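Local coordinates for L0028 (Mitochondria associated protein) (Escherichia coli, PDB 3GCG) that probably acts as a secreted effector of the WxxxE family that stimulates guanine nucleotide exchange on a host Rho-type GTPase, at residues 16-21 and 136-141; 42-47 and 145-150; 49-54 and 96-101; 54-59 and 89-94. All blocks are in the same frame, centred on the assembly; numbering follows the deposited sequence.

Contact 1 (16-21 and 136-141); sequences FVINHG and EQVSQE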
# COMPACT_ATOMS: atom_id res chain seq x y z
N PHE B 16 -26.79 -3.42 4.10
CA PHE B 16 -26.95 -2.89 2.71
C PHE B 16 -26.78 -4.02 1.70
O PHE B 16 -26.26 -5.09 2.03
CB PHE B 16 -25.91 -1.78 2.44
CG PHE B 16 -24.50 -2.28 2.36
CD1 PHE B 16 -23.97 -2.73 1.15
CD2 PHE B 16 -23.71 -2.37 3.50
CE1 PHE B 16 -22.68 -3.25 1.08
CE2 PHE B 16 -22.42 -2.89 3.44
CZ PHE B 16 -21.90 -3.33 2.23
N VAL B 17 -27.21 -3.77 0.47
CA VAL B 17 -27.11 -4.78 -0.59
C VAL B 17 -26.40 -4.21 -1.81
O VAL B 17 -26.59 -3.05 -2.17
CB VAL B 17 -28.50 -5.29 -1.03
CG1 VAL B 17 -28.36 -6.29 -2.17
CG2 VAL B 17 -29.21 -5.93 0.14
N ILE B 18 -25.57 -5.03 -2.44
CA ILE B 18 -24.84 -4.59 -3.61
C ILE B 18 -24.73 -5.77 -4.56
O ILE B 18 -24.66 -6.92 -4.13
CB ILE B 18 -23.45 -4.06 -3.20
CG1 ILE B 18 -22.87 -3.20 -4.33
CG2 ILE B 18 -22.52 -5.21 -2.85
CD1 ILE B 18 -21.65 -2.40 -3.92
N ASN B 19 -24.72 -5.49 -5.86
CA ASN B 19 -24.62 -6.53 -6.88
C ASN B 19 -23.15 -6.85 -7.16
O ASN B 19 -22.54 -6.25 -8.04
CB ASN B 19 -25.31 -6.06 -8.17
CG ASN B 19 -25.35 -7.14 -9.23
OD1 ASN B 19 -24.44 -7.95 -9.33
ND2 ASN B 19 -26.41 -7.13 -10.05
N HIS B 20 -22.60 -7.80 -6.41
CA HIS B 20 -21.21 -8.21 -6.57
C HIS B 20 -20.87 -8.56 -8.01
O HIS B 20 -19.74 -8.36 -8.46
CB HIS B 20 -20.93 -9.40 -5.65
CG HIS B 20 -21.27 -9.13 -4.22
ND1 HIS B 20 -20.43 -8.42 -3.38
CD2 HIS B 20 -22.38 -9.39 -3.50
CE1 HIS B 20 -21.02 -8.26 -2.21
NE2 HIS B 20 -22.20 -8.84 -2.26
N GLY B 21 -21.86 -9.08 -8.73
CA GLY B 21 -21.66 -9.42 -10.13
C GLY B 21 -21.38 -8.21 -10.99
O GLY B 21 -20.50 -8.25 -11.85
N GLU B 136 -13.37 -3.79 2.95
CA GLU B 136 -12.91 -5.09 3.41
C GLU B 136 -13.99 -6.15 3.13
O GLU B 136 -13.73 -7.19 2.54
CB GLU B 136 -12.60 -5.05 4.90
CG GLU B 136 -12.16 -6.39 5.48
CD GLU B 136 -10.79 -6.84 4.98
OE1 GLU B 136 -10.55 -8.07 4.93
OE2 GLU B 136 -9.94 -5.98 4.66
N GLN B 137 -15.22 -5.85 3.56
CA GLN B 137 -16.35 -6.77 3.37
C GLN B 137 -16.67 -7.14 1.93
O GLN B 137 -16.84 -8.31 1.62
CB GLN B 137 -17.62 -6.19 4.01
CG GLN B 137 -17.52 -5.91 5.49
CD GLN B 137 -18.87 -5.63 6.13
OE1 GLN B 137 -19.69 -4.90 5.58
NE2 GLN B 137 -19.10 -6.22 7.31
N VAL B 138 -16.76 -6.13 1.07
CA VAL B 138 -17.11 -6.36 -0.33
C VAL B 138 -16.02 -7.03 -1.18
O VAL B 138 -16.32 -7.83 -2.08
CB VAL B 138 -17.56 -5.04 -1.00
CG1 VAL B 138 -18.07 -5.30 -2.40
CG2 VAL B 138 -18.65 -4.39 -0.17
N SER B 139 -14.75 -6.72 -0.93
CA SER B 139 -13.69 -7.36 -1.71
C SER B 139 -13.61 -8.83 -1.33
O SER B 139 -13.36 -9.68 -2.17
CB SER B 139 -12.34 -6.68 -1.49
OG SER B 139 -11.94 -6.73 -0.14
N GLN B 140 -13.84 -9.14 -0.06
CA GLN B 140 -13.80 -10.54 0.36
C GLN B 140 -14.90 -11.28 -0.38
O GLN B 140 -14.71 -12.40 -0.84
CB GLN B 140 -14.01 -10.68 1.87
CG GLN B 140 -14.04 -12.13 2.32
CD GLN B 140 -14.32 -12.29 3.80
OE1 GLN B 140 -13.54 -11.82 4.63
NE2 GLN B 140 -15.42 -12.95 4.13
N GLU B 141 -16.06 -10.63 -0.47
CA GLU B 141 -17.20 -11.23 -1.16
C GLU B 141 -16.88 -11.37 -2.65
O GLU B 141 -17.22 -12.37 -3.27
CB GLU B 141 -18.45 -10.37 -0.93
CG GLU B 141 -18.78 -10.19 0.56
CD GLU B 141 -20.04 -9.36 0.83
OE1 GLU B 141 -20.14 -8.22 0.33
OE2 GLU B 141 -20.94 -9.85 1.56

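Contact 2 (42-47 and 145-150); sequences QWFQQE and RNFSGF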
# COMPACT_ATOMS: atom_id res chain seq x y z
N GLN B 42 -3.46 -12.68 -16.27
CA GLN B 42 -2.33 -12.27 -15.46
C GLN B 42 -2.83 -11.57 -14.20
O GLN B 42 -2.39 -11.89 -13.09
CB GLN B 42 -1.42 -11.35 -16.27
CG GLN B 42 -0.90 -12.03 -17.53
CD GLN B 42 -0.35 -13.41 -17.24
OE1 GLN B 42 0.63 -13.56 -16.52
NE2 GLN B 42 -1.00 -14.44 -17.80
N TRP B 43 -3.77 -10.64 -14.37
CA TRP B 43 -4.34 -9.94 -13.23
C TRP B 43 -4.90 -10.95 -12.22
O TRP B 43 -4.66 -10.83 -11.02
CB TRP B 43 -5.47 -9.00 -13.67
CG TRP B 43 -6.21 -8.46 -12.49
CD1 TRP B 43 -5.82 -7.43 -11.67
CD2 TRP B 43 -7.40 -8.99 -11.90
NE1 TRP B 43 -6.69 -7.29 -10.62
CE2 TRP B 43 -7.68 -8.24 -10.74
CE3 TRP B 43 -8.28 -10.03 -12.25
CZ2 TRP B 43 -8.77 -8.50 -9.91
CZ3 TRP B 43 -9.37 -10.29 -11.43
CH2 TRP B 43 -9.61 -9.52 -10.28
N PHE B 44 -5.64 -11.94 -12.72
CA PHE B 44 -6.24 -12.95 -11.86
C PHE B 44 -5.19 -13.69 -11.03
O PHE B 44 -5.35 -13.85 -9.82
CB PHE B 44 -7.03 -13.97 -12.69
CG PHE B 44 -7.81 -14.97 -11.87
CD1 PHE B 44 -9.05 -14.62 -11.33
CD2 PHE B 44 -7.29 -16.24 -11.61
CE1 PHE B 44 -9.77 -15.54 -10.53
CE2 PHE B 44 -8.00 -17.16 -10.82
CZ PHE B 44 -9.23 -16.82 -10.28
N GLN B 45 -4.12 -14.12 -11.69
CA GLN B 45 -3.04 -14.83 -11.02
C GLN B 45 -2.40 -13.99 -9.92
O GLN B 45 -2.24 -14.45 -8.78
CB GLN B 45 -1.96 -15.23 -12.05
CG GLN B 45 -2.32 -16.42 -12.93
CD GLN B 45 -1.20 -16.81 -13.90
OE1 GLN B 45 -0.07 -17.09 -13.49
NE2 GLN B 45 -1.52 -16.85 -15.19
N GLN B 46 -2.05 -12.75 -10.25
CA GLN B 46 -1.42 -11.85 -9.29
C GLN B 46 -2.31 -11.52 -8.10
O GLN B 46 -1.86 -11.57 -6.95
CB GLN B 46 -1.02 -10.56 -9.99
CG GLN B 46 -0.19 -10.79 -11.23
CD GLN B 46 0.55 -9.54 -11.68
OE1 GLN B 46 0.14 -8.42 -11.35
NE2 GLN B 46 1.63 -9.73 -12.43
N GLU B 47 -3.57 -11.18 -8.37
CA GLU B 47 -4.50 -10.84 -7.30
C GLU B 47 -4.74 -12.03 -6.38
O GLU B 47 -4.75 -11.88 -5.16
CB GLU B 47 -5.83 -10.36 -7.89
CG GLU B 47 -6.88 -10.08 -6.84
CD GLU B 47 -6.51 -8.92 -5.93
OE1 GLU B 47 -7.08 -8.84 -4.83
OE2 GLU B 47 -5.66 -8.09 -6.33
N ARG B 145 -16.32 -15.17 -4.83
CA ARG B 145 -17.22 -15.53 -5.92
C ARG B 145 -16.49 -15.75 -7.23
O ARG B 145 -16.99 -16.43 -8.13
CB ARG B 145 -18.29 -14.45 -6.10
CG ARG B 145 -19.05 -14.17 -4.82
CD ARG B 145 -20.35 -13.45 -5.11
NE ARG B 145 -21.15 -13.31 -3.90
CZ ARG B 145 -22.41 -12.88 -3.90
NH1 ARG B 145 -23.01 -12.56 -5.04
NH2 ARG B 145 -23.07 -12.78 -2.75
N ASN B 146 -15.29 -15.20 -7.34
CA ASN B 146 -14.51 -15.32 -8.56
C ASN B 146 -13.19 -16.07 -8.38
O ASN B 146 -12.56 -16.45 -9.36
CB ASN B 146 -14.24 -13.92 -9.11
CG ASN B 146 -15.53 -13.17 -9.44
OD1 ASN B 146 -16.00 -13.18 -10.58
ND2 ASN B 146 -16.11 -12.53 -8.44
N PHE B 147 -12.79 -16.30 -7.13
CA PHE B 147 -11.53 -17.00 -6.85
C PHE B 147 -11.74 -18.19 -5.91
O PHE B 147 -11.03 -18.30 -4.91
CB PHE B 147 -10.52 -16.07 -6.17
CG PHE B 147 -10.14 -14.86 -6.99
CD1 PHE B 147 -11.08 -13.89 -7.31
CD2 PHE B 147 -8.82 -14.67 -7.38
CE1 PHE B 147 -10.71 -12.75 -8.01
CE2 PHE B 147 -8.44 -13.54 -8.09
CZ PHE B 147 -9.38 -12.57 -8.40
N SER B 148 -12.68 -19.07 -6.21
CA SER B 148 -12.90 -20.19 -5.31
C SER B 148 -11.82 -21.25 -5.33
O SER B 148 -12.08 -22.41 -5.63
CB SER B 148 -14.26 -20.83 -5.56
OG SER B 148 -15.28 -20.12 -4.88
N GLY B 149 -10.60 -20.85 -5.01
CA GLY B 149 -9.50 -21.79 -4.93
C GLY B 149 -9.56 -22.26 -3.49
O GLY B 149 -9.11 -23.35 -3.15
N PHE B 150 -10.16 -21.41 -2.65
CA PHE B 150 -10.33 -21.63 -1.22
C PHE B 150 -10.98 -20.36 -0.63
O PHE B 150 -10.71 -19.26 -1.11
CB PHE B 150 -8.98 -21.89 -0.55
CG PHE B 150 -8.69 -23.36 -0.30
CD1 PHE B 150 -9.44 -24.08 0.63
CD2 PHE B 150 -7.67 -24.01 -0.99
CE1 PHE B 150 -9.17 -25.43 0.86
CE2 PHE B 150 -7.40 -25.36 -0.77
CZ PHE B 150 -8.15 -26.07 0.16

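Contact 3 (49-54 and 96-101); sequences TTYISR and AQSSIG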
# COMPACT_ATOMS: atom_id res chain seq x y z
N THR B 49 -2.78 -14.66 -5.58
CA THR B 49 -1.69 -14.90 -4.64
C THR B 49 -1.53 -13.71 -3.69
O THR B 49 -1.10 -13.87 -2.56
CB THR B 49 -0.33 -15.20 -5.36
OG1 THR B 49 0.58 -14.10 -5.19
CG2 THR B 49 -0.54 -15.46 -6.82
N THR B 50 -1.90 -12.53 -4.15
CA THR B 50 -1.81 -11.33 -3.33
C THR B 50 -2.89 -11.29 -2.24
O THR B 50 -2.58 -11.05 -1.07
CB THR B 50 -1.90 -10.05 -4.18
OG1 THR B 50 -0.72 -9.93 -4.98
CG2 THR B 50 -2.04 -8.82 -3.29
N TYR B 51 -4.15 -11.50 -2.63
CA TYR B 51 -5.27 -11.48 -1.69
C TYR B 51 -5.13 -12.57 -0.63
O TYR B 51 -5.40 -12.35 0.55
CB TYR B 51 -6.60 -11.68 -2.43
CG TYR B 51 -7.80 -11.50 -1.51
CD1 TYR B 51 -8.40 -10.25 -1.35
CD2 TYR B 51 -8.27 -12.56 -0.74
CE1 TYR B 51 -9.43 -10.06 -0.45
CE2 TYR B 51 -9.30 -12.38 0.18
CZ TYR B 51 -9.87 -11.13 0.32
OH TYR B 51 -10.87 -10.95 1.25
N ILE B 52 -4.72 -13.76 -1.06
CA ILE B 52 -4.53 -14.88 -0.16
C ILE B 52 -3.37 -14.62 0.79
O ILE B 52 -3.45 -14.94 1.98
CB ILE B 52 -4.27 -16.17 -0.95
CG1 ILE B 52 -5.52 -16.54 -1.76
CG2 ILE B 52 -3.91 -17.30 0.01
CD1 ILE B 52 -5.27 -17.70 -2.74
N SER B 53 -2.28 -14.06 0.25
CA SER B 53 -1.09 -13.75 1.06
C SER B 53 -1.41 -12.69 2.10
O SER B 53 -0.91 -12.75 3.22
CB SER B 53 0.05 -13.23 0.18
OG SER B 53 0.54 -14.24 -0.68
N ARG B 54 -2.22 -11.72 1.72
CA ARG B 54 -2.57 -10.68 2.66
C ARG B 54 -3.49 -11.28 3.73
O ARG B 54 -3.37 -10.95 4.91
CB ARG B 54 -3.21 -9.50 1.92
CG ARG B 54 -4.69 -9.30 2.07
CD ARG B 54 -5.00 -8.29 3.14
NE ARG B 54 -6.41 -7.89 3.07
CZ ARG B 54 -6.89 -7.00 2.21
NH1 ARG B 54 -6.08 -6.38 1.37
NH2 ARG B 54 -8.19 -6.74 2.18
N ALA B 96 -0.07 -7.81 0.84
CA ALA B 96 -0.81 -7.05 1.83
C ALA B 96 -1.85 -6.07 1.29
O ALA B 96 -2.65 -5.55 2.06
CB ALA B 96 0.16 -6.31 2.73
N GLN B 97 -1.83 -5.81 -0.01
CA GLN B 97 -2.78 -4.87 -0.63
C GLN B 97 -3.41 -5.48 -1.87
O GLN B 97 -2.74 -5.73 -2.87
CB GLN B 97 -2.08 -3.56 -1.01
CG GLN B 97 -1.43 -2.79 0.15
CD GLN B 97 -2.44 -2.21 1.12
OE1 GLN B 97 -3.43 -1.62 0.72
NE2 GLN B 97 -2.19 -2.38 2.42
N SER B 98 -4.71 -5.71 -1.79
CA SER B 98 -5.50 -6.31 -2.86
C SER B 98 -5.94 -5.23 -3.84
O SER B 98 -6.40 -4.17 -3.44
CB SER B 98 -6.72 -6.99 -2.24
OG SER B 98 -7.75 -7.22 -3.19
N SER B 99 -5.80 -5.48 -5.14
CA SER B 99 -6.22 -4.47 -6.10
C SER B 99 -7.74 -4.41 -6.15
O SER B 99 -8.31 -3.47 -6.70
CB SER B 99 -5.65 -4.77 -7.49
OG SER B 99 -6.27 -5.90 -8.09
N ILE B 100 -8.41 -5.41 -5.57
CA ILE B 100 -9.87 -5.43 -5.54
C ILE B 100 -10.34 -4.36 -4.56
O ILE B 100 -11.27 -3.61 -4.85
CB ILE B 100 -10.43 -6.80 -5.08
CG1 ILE B 100 -10.13 -7.89 -6.10
CG2 ILE B 100 -11.94 -6.70 -4.88
CD1 ILE B 100 -10.51 -9.27 -5.63
N GLY B 101 -9.71 -4.32 -3.39
CA GLY B 101 -10.08 -3.34 -2.39
C GLY B 101 -9.75 -1.94 -2.87
O GLY B 101 -10.47 -0.99 -2.61

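Contact 4 (54-59 and 89-94); sequences RTVNRT and QPLDMN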
# COMPACT_ATOMS: atom_id res chain seq x y z
N ARG B 54 -2.22 -11.72 1.72
CA ARG B 54 -2.57 -10.68 2.66
C ARG B 54 -3.49 -11.28 3.73
O ARG B 54 -3.37 -10.95 4.91
CB ARG B 54 -3.21 -9.50 1.92
CG ARG B 54 -4.69 -9.30 2.07
CD ARG B 54 -5.00 -8.29 3.14
NE ARG B 54 -6.41 -7.89 3.07
CZ ARG B 54 -6.89 -7.00 2.21
NH1 ARG B 54 -6.08 -6.38 1.37
NH2 ARG B 54 -8.19 -6.74 2.18
N THR B 55 -4.37 -12.19 3.33
CA THR B 55 -5.26 -12.87 4.28
C THR B 55 -4.38 -13.60 5.29
O THR B 55 -4.65 -13.59 6.49
CB THR B 55 -6.19 -13.89 3.57
OG1 THR B 55 -7.06 -13.21 2.67
CG2 THR B 55 -7.04 -14.64 4.58
N VAL B 56 -3.32 -14.23 4.80
CA VAL B 56 -2.40 -14.94 5.67
C VAL B 56 -1.67 -13.98 6.59
O VAL B 56 -1.59 -14.20 7.79
CB VAL B 56 -1.35 -15.74 4.86
CG1 VAL B 56 -0.30 -16.30 5.79
CG2 VAL B 56 -2.02 -16.87 4.09
N ASN B 57 -1.12 -12.90 6.03
CA ASN B 57 -0.41 -11.91 6.84
C ASN B 57 -1.31 -11.27 7.88
O ASN B 57 -0.87 -10.92 8.97
CB ASN B 57 0.20 -10.83 5.95
CG ASN B 57 1.59 -11.18 5.50
OD1 ASN B 57 2.42 -11.59 6.31
ND2 ASN B 57 1.87 -11.02 4.21
N ARG B 58 -2.58 -11.10 7.52
CA ARG B 58 -3.58 -10.51 8.40
C ARG B 58 -3.80 -11.43 9.60
O ARG B 58 -3.95 -10.97 10.73
CB ARG B 58 -4.89 -10.37 7.63
CG ARG B 58 -5.76 -9.23 8.08
CD ARG B 58 -6.17 -8.40 6.87
NE ARG B 58 -6.23 -6.99 7.21
CZ ARG B 58 -7.27 -6.38 7.77
NH1 ARG B 58 -8.37 -7.06 8.05
NH2 ARG B 58 -7.19 -5.10 8.07
N THR B 59 -3.83 -12.73 9.33
CA THR B 59 -4.04 -13.71 10.39
C THR B 59 -2.82 -13.71 11.32
O THR B 59 -2.95 -13.86 12.53
CB THR B 59 -4.25 -15.13 9.80
OG1 THR B 59 -5.35 -15.10 8.88
CG2 THR B 59 -4.55 -16.13 10.90
N GLN B 89 -1.13 -23.36 -3.74
CA GLN B 89 -1.19 -22.05 -4.37
C GLN B 89 0.08 -21.28 -4.02
O GLN B 89 0.48 -21.24 -2.86
CB GLN B 89 -2.40 -21.26 -3.85
CG GLN B 89 -3.10 -20.36 -4.87
CD GLN B 89 -4.11 -21.13 -5.69
OE1 GLN B 89 -3.75 -21.90 -6.59
NE2 GLN B 89 -5.39 -20.94 -5.38
N PRO B 90 0.74 -20.68 -5.02
CA PRO B 90 1.96 -19.93 -4.71
C PRO B 90 1.58 -18.68 -3.90
O PRO B 90 0.57 -18.03 -4.19
CB PRO B 90 2.52 -19.59 -6.08
CG PRO B 90 1.27 -19.44 -6.91
CD PRO B 90 0.45 -20.63 -6.47
N LEU B 91 2.38 -18.36 -2.89
CA LEU B 91 2.11 -17.20 -2.06
C LEU B 91 3.33 -16.27 -1.99
O LEU B 91 4.42 -16.63 -2.44
CB LEU B 91 1.72 -17.66 -0.65
CG LEU B 91 0.55 -18.65 -0.57
CD1 LEU B 91 0.24 -18.95 0.90
CD2 LEU B 91 -0.68 -18.07 -1.27
N ASP B 92 3.14 -15.09 -1.43
CA ASP B 92 4.21 -14.10 -1.30
C ASP B 92 4.08 -13.46 0.08
O ASP B 92 3.12 -12.74 0.35
CB ASP B 92 4.06 -13.05 -2.41
CG ASP B 92 5.20 -12.05 -2.44
OD1 ASP B 92 5.51 -11.56 -3.54
OD2 ASP B 92 5.78 -11.74 -1.37
N MET B 93 5.03 -13.72 0.97
CA MET B 93 4.91 -13.18 2.31
C MET B 93 4.88 -11.67 2.44
O MET B 93 4.75 -11.16 3.53
CB MET B 93 5.98 -13.77 3.23
CG MET B 93 7.41 -13.56 2.84
SD MET B 93 8.46 -14.46 4.02
CE MET B 93 8.35 -16.11 3.33
N ASN B 94 5.01 -10.95 1.33
CA ASN B 94 4.94 -9.48 1.36
C ASN B 94 3.53 -9.04 0.94
O ASN B 94 3.21 -7.85 0.97
CB ASN B 94 5.96 -8.88 0.39
CG ASN B 94 7.39 -9.13 0.82
OD1 ASN B 94 8.31 -9.14 -0.00
ND2 ASN B 94 7.59 -9.32 2.12

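Contact 1 (16-21 and 136-141)
His-20, at the start of helix 20-32, lies nearest Glu-141 of helix 124-146, their CA atoms 7.4 Å apart, while the extended residues 16-18 pass alongside that helix. The contact is the N-terminal lead-in to one of the two helical arms of a fold consistent with the V-shaped SopE-like exchange factors. With CG of Phe-16 between the backbone N and the carbonyl carbon (chi1 69°), the ring turns its edge to the helix: CZ comes to 4.2 Å from CG2 of Val-138, and CE2 lies beside OE1 of Gln-137. Val-138 serves both aromatic groups, because its other branch, CG1, reaches 4.0 Å from ND1 of His-20 and a looser 4.5 Å from CG2 of Ile-18. Leu-23, Leu-104 and Phe-110 also pack against Val-138. CG2 of Ile-18 lies over one face of the imidazole, 3.4 Å above the plane and offset toward the rim. Glu-141 meets the same ring at its edge, the carboxylate turned almost square to it (planes 84° apart). OE1 of Glu-141 approaches CE1 of His-20 too closely, which makes the exact placing of the carboxylate doubtful. An alanine here would keep CB beside the imidazole but remove the chain beyond it, which would probably open a gap at the ring edge. Before the helix, Asn-19 takes the N-cap position, its OD1 accepting from the backbone N of Lys-22. ND1 of His-20 is buried without a polar partner, and CB of Glu-141 approaches it to 3.7 Å.

Contact 2 (42-47 and 145-150)
Phe-44, on a helical turn of 41-67, faces Phe-147 with their CA atoms 8.3 Å apart; Phe-147 lies where helix 124-146 gives way to a loop. Residues 43-47 hold the WxxxE signature of this effector family, with Trp-43 and Glu-47 one helical turn apart and both touching Phe-147; the rings of Trp-43, Phe-44 and Phe-147 form an aromatic cluster. The phenyl rings of Phe-44 and Phe-147 make an offset stack, centroids 4.2 Å apart and planes 17° from parallel, and the side chains slide past each other in opposite directions. CE1 of Phe-44 sits over the centre of the Phe-147 ring, 3.3 Å above its plane. Trp-43 comes to the edge instead: its CH2 lies in the plane of that ring, 3.6 Å from CZ. The aliphatic part of Glu-47 adds CG at 3.9 Å from CZ of Phe-147; its chain bends at chi2 (65°), and the carboxylate bonds to the hydroxyls of Ser-98 and Ser-99. The indole NE1 of Trp-43 also bonds to Ser-99, so the signature ties the helix to the start of helix 99-105. Phe-143 stacks with Phe-147 as well. An alanine in place of Phe-147 would probably leave Phe-44 without its stacking partner and open a gap beside the tip of the tryptophan. At the edge of the Phe-44 ring, the backbone O of Asn-146 lies in plane, 3.2 Å from CE1. The loop then tightens into an inverse gamma turn centred on Ser-148, with Gly-149 N bonded to Phe-147 O at 2.6 Å.

Contact 3 (49-54 and 96-101)
Thr-50, Tyr-51 and Arg-54 of helix 41-67 meet the loop 96-98 that leads into helix 99-105. The methyl of Thr-50, CG2, comes to 3.2 Å from O of Gln-97, while OG1 turns back to hydrogen-bond with O of Gln-46. Tyr-51 holds CG anti to its N (chi1 -173°) and brings CD1 to 3.6 Å from OG of Ser-98, which lies in the ring plane; Phe-143 stacks on this ring. Arg-54 folds over the loop: CB packs 3.4 Å from CA of Ala-96, and NH1 comes within 3.7 Å of CB of Ser-98. Its NH2 makes a salt bridge to Glu-136, which ties the guanidinium to helix 124-146. Ser-98 has OG anti to its N, a placing that lets it accept from Ile-100 N at 3.1 Å and also hydrogen-bond to OE1 of Glu-47. O and NE2 of Gln-97 hydrogen-bond to the chain of the bound protein. An N-capped helix preceded by a loop that reaches the bound protein is consistent with the catalytic loop of SopE-like bacterial exchange factors.

Contact 4 (54-59 and 89-94)
The loop from helix 73-87 to helix 99-105 lies along helix 41-67 here, and Asn-57 reaches from the helix to the backbone at Met-93, their CA atoms 7.1 Å apart. Its ND2 donates to O of Met-93 at 3.0 Å with an N-H...O angle of 162°. The acceptor lies close to the amide plane of Asn-57, whereas the nitrogen stands above the plane of the Met-93 carbonyl, about 70° out of it. The same ND2 also bonds to O of Gly-95, so one amide nitrogen holds two loop carbonyls. Beside this polar link, CG2 of Val-56 touches CD1 of Leu-91 at 4.4 Å. Phe-80 backs both Val-56 and Asn-57 from helix 73-87, and Val-83 packs on Leu-91. The loop also shapes itself: OD2 of Asp-92 accepts from N of Asn-94 at 2.9 Å, on the anti side of the carboxylate, which makes an Asx turn. OD1 of Asp-92 hydrogen-bonds to an aromatic side chain of the bound protein, a separate chain, and N of Asp-92 bonds to OG of Ser-53. In the helix, O of Thr-55 accepts from Thr-59 N and from OG1 of Thr-59, the latter at 2.9 Å, the two donors coming from opposite faces of its plane. Between these two segments the tie is mainly polar, one asparagine amide nitrogen on loop carbonyls, and the Asx turn probably helps to fix the aspartate carboxylate for the bound protein.

Contacts 2, 3 and 4 follow one another along helix 41-67, their centres about 10 Å apart from contact 2 to 3 and 8 Å from 3 to 4, with Arg-54 common to the last two. Contact 1 shares helix 124-146 with contact 2, about 16 Å away centre to centre, and lies across the chain's centre from contact 4, about 21 Å off between centres. In sequence, contact 4 falls within the span of contact 3, contact 3 within those of contacts 1 and 2, while contacts 1 and 2 interleave. The loop 89-98 probably sits at the junction of the two arms, held in shape for the bound protein, which approaches contacts 2, 3 and 4.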